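Local coordinates for peptidoglycan recognition protein-LC isoform LCx (Drosophila melanogaster, PDB 2F2L), which probably recognises bacterial peptidoglycan as an immune receptor of the fly, and binds a monomeric anhydro-muropeptide through its amidase-like extracellular domain, at residues Glu152-Lys155 with Ile156-Trp160. Residues are numbered along the deposited sequence; the frame is centred on the assembly and turned at random.
Sequences ELYK and IIKKW
Lys158 lays the methylene part of its side chain against the ring of Tyr154, one turn back along the short C-terminal helix of this amidase-like PGRP domain. CG stands over one face, 4.0 Å from the ring centroid and 20° off the normal, a CH-pi contact displaced toward the rim, and CD of Lys158 reaches CE2 of Tyr154 at 3.5 Å. Lysine suits the place: its aliphatic carbons cover the aromatic ring while the ammonium end continues outward on the exposed side. With chi1 at -172°, CG of Tyr154 sits beside its own carbonyl carbon, which carries the ring toward the following turn, where Lys158 lies. CD1 of Ile157 also meets CD1 of Tyr154 at 4.1 Å, the two side chains crossing at about a right angle.

Toward the sheet, Leu153 CD1 touches Ile157 CG2 at 3.8 Å. Both residues pack on Ile30 of strand 25-32, seating the helix against the sheet; branched aliphatic side chains suit this buried place, filling it without polar groups to satisfy.

Beneath these pairs runs the alpha-helical i to i+4 bonding: Ile157 N donates to Leu153 O almost straight at 3.0 Å, and Lys158 N does the same to Tyr154 O. The chain then leaves through a type I turn from Ile157 to Trp160, whose indole settles against helix 112-127. Outermost, Lys155 pairs with Glu152 one turn earlier, a salt bridge whose hydrogen bond is weak, NZ of Lys155 standing 3.2 Å from OE2 of Glu152.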
loop_
_atom_site.group_PDB
_atom_site.type_symbol
_atom_site.label_atom_id
_atom_site.label_comp_id
_atom_site.label_asym_id
_atom_site.label_seq_id
_atom_site.Cartn_x
_atom_site.Cartn_y
_atom_site.Cartn_z
ATOM N N GLU B 152 -10.154 -13.888 5.613
ATOM C CA GLU B 152 -10.897 -13.987 6.881
ATOM C C GLU B 152 -12.157 -13.149 6.841
ATOM O O GLU B 152 -13.172 -13.543 7.400
ATOM C CB GLU B 152 -10.040 -13.604 8.100
ATOM C CG GLU B 152 -8.951 -14.598 8.437
ATOM C CD GLU B 152 -9.486 -16.022 8.645
ATOM O OE1 GLU B 152 -10.459 -16.207 9.409
ATOM O OE2 GLU B 152 -8.928 -16.967 8.039
ATOM N N LEU B 153 -12.095 -11.990 6.188
ATOM C CA LEU B 153 -13.295 -11.177 6.024
ATOM C C LEU B 153 -14.246 -11.828 5.011
ATOM O O LEU B 153 -15.463 -11.883 5.227
ATOM C CB LEU B 153 -12.934 -9.752 5.618
ATOM C CG LEU B 153 -14.082 -8.798 5.310
ATOM C CD1 LEU B 153 -15.188 -8.885 6.316
ATOM C CD2 LEU B 153 -13.535 -7.372 5.222
ATOM N N TYR B 154 -13.696 -12.353 3.925
ATOM C CA TYR B 154 -14.518 -13.040 2.926
ATOM C C TYR B 154 -15.243 -14.244 3.506
ATOM O O TYR B 154 -16.421 -14.455 3.220
ATOM C CB TYR B 154 -13.687 -13.483 1.733
ATOM C CG TYR B 154 -14.504 -14.030 0.592
ATOM C CD1 TYR B 154 -15.383 -13.226 -0.100
ATOM C CD2 TYR B 154 -14.379 -15.353 0.190
ATOM C CE1 TYR B 154 -16.129 -13.723 -1.168
ATOM C CE2 TYR B 154 -15.107 -15.855 -0.871
ATOM C CZ TYR B 154 -15.981 -15.037 -1.543
ATOM O OH TYR B 154 -16.702 -15.532 -2.595
ATOM N N LYS B 155 -14.551 -15.047 4.304
ATOM C CA LYS B 155 -15.196 -16.203 4.924
ATOM C C LYS B 155 -16.387 -15.770 5.801
ATOM O O LYS B 155 -17.389 -16.478 5.876
ATOM C CB LYS B 155 -14.201 -17.044 5.731
ATOM C CG LYS B 155 -13.296 -17.893 4.879
ATOM C CD LYS B 155 -12.586 -18.978 5.696
ATOM C CE LYS B 155 -11.404 -18.452 6.477
ATOM N NZ LYS B 155 -10.640 -19.563 7.127
ATOM N N ILE B 156 -16.279 -14.604 6.435
ATOM C CA ILE B 156 -17.369 -14.092 7.271
ATOM C C ILE B 156 -18.579 -13.656 6.421
ATOM O O ILE B 156 -19.703 -14.084 6.674
ATOM C CB ILE B 156 -16.872 -12.954 8.203
ATOM C CG1 ILE B 156 -15.938 -13.541 9.276
ATOM C CG2 ILE B 156 -18.037 -12.240 8.869
ATOM C CD1 ILE B 156 -15.210 -12.503 10.097
ATOM N N ILE B 157 -18.350 -12.824 5.408
ATOM C CA ILE B 157 -19.456 -12.286 4.618
ATOM C C ILE B 157 -20.135 -13.359 3.735
ATOM O O ILE B 157 -21.303 -13.205 3.395
ATOM C CB ILE B 157 -19.049 -11.059 3.738
ATOM C CG1 ILE B 157 -18.208 -11.498 2.542
ATOM C CG2 ILE B 157 -18.351 -9.980 4.579
ATOM C CD1 ILE B 157 -17.751 -10.355 1.671
ATOM N N LYS B 158 -19.409 -14.419 3.367
ATOM C CA LYS B 158 -20.008 -15.568 2.673
ATOM C C LYS B 158 -21.165 -16.203 3.448
ATOM O O LYS B 158 -21.981 -16.878 2.852
ATOM C CB LYS B 158 -18.977 -16.669 2.394
ATOM C CG LYS B 158 -18.329 -16.584 1.040
ATOM C CD LYS B 158 -17.482 -17.829 0.730
ATOM C CE LYS B 158 -18.355 -19.040 0.442
ATOM N NZ LYS B 158 -17.670 -20.038 -0.430
ATOM N N LYS B 159 -21.209 -16.017 4.765
ATOM C CA LYS B 159 -22.289 -16.554 5.605
ATOM C C LYS B 159 -23.400 -15.549 5.905
ATOM O O LYS B 159 -24.334 -15.872 6.645
ATOM C CB LYS B 159 -21.724 -17.060 6.922
ATOM C CG LYS B 159 -20.776 -18.226 6.775
ATOM C CD LYS B 159 -19.914 -18.337 8.005
ATOM C CE LYS B 159 -19.098 -19.613 8.033
ATOM N NZ LYS B 159 -17.788 -19.345 8.677
ATOM N N TRP B 160 -23.303 -14.346 5.345
ATOM C CA TRP B 160 -24.348 -13.342 5.499
ATOM C C TRP B 160 -25.509 -13.619 4.537
ATOM O O TRP B 160 -25.294 -14.068 3.404
ATOM C CB TRP B 160 -23.785 -11.934 5.272
ATOM C CG TRP B 160 -22.913 -11.425 6.396
ATOM C CD1 TRP B 160 -22.488 -12.124 7.497
ATOM C CD2 TRP B 160 -22.340 -10.112 6.511
ATOM N NE1 TRP B 160 -21.720 -11.318 8.293
ATOM C CE2 TRP B 160 -21.607 -10.081 7.710
ATOM C CE3 TRP B 160 -22.394 -8.953 5.719
ATOM C CZ2 TRP B 160 -20.916 -8.938 8.142
ATOM C CZ3 TRP B 160 -21.706 -7.821 6.144
ATOM C CH2 TRP B 160 -20.981 -7.820 7.345
#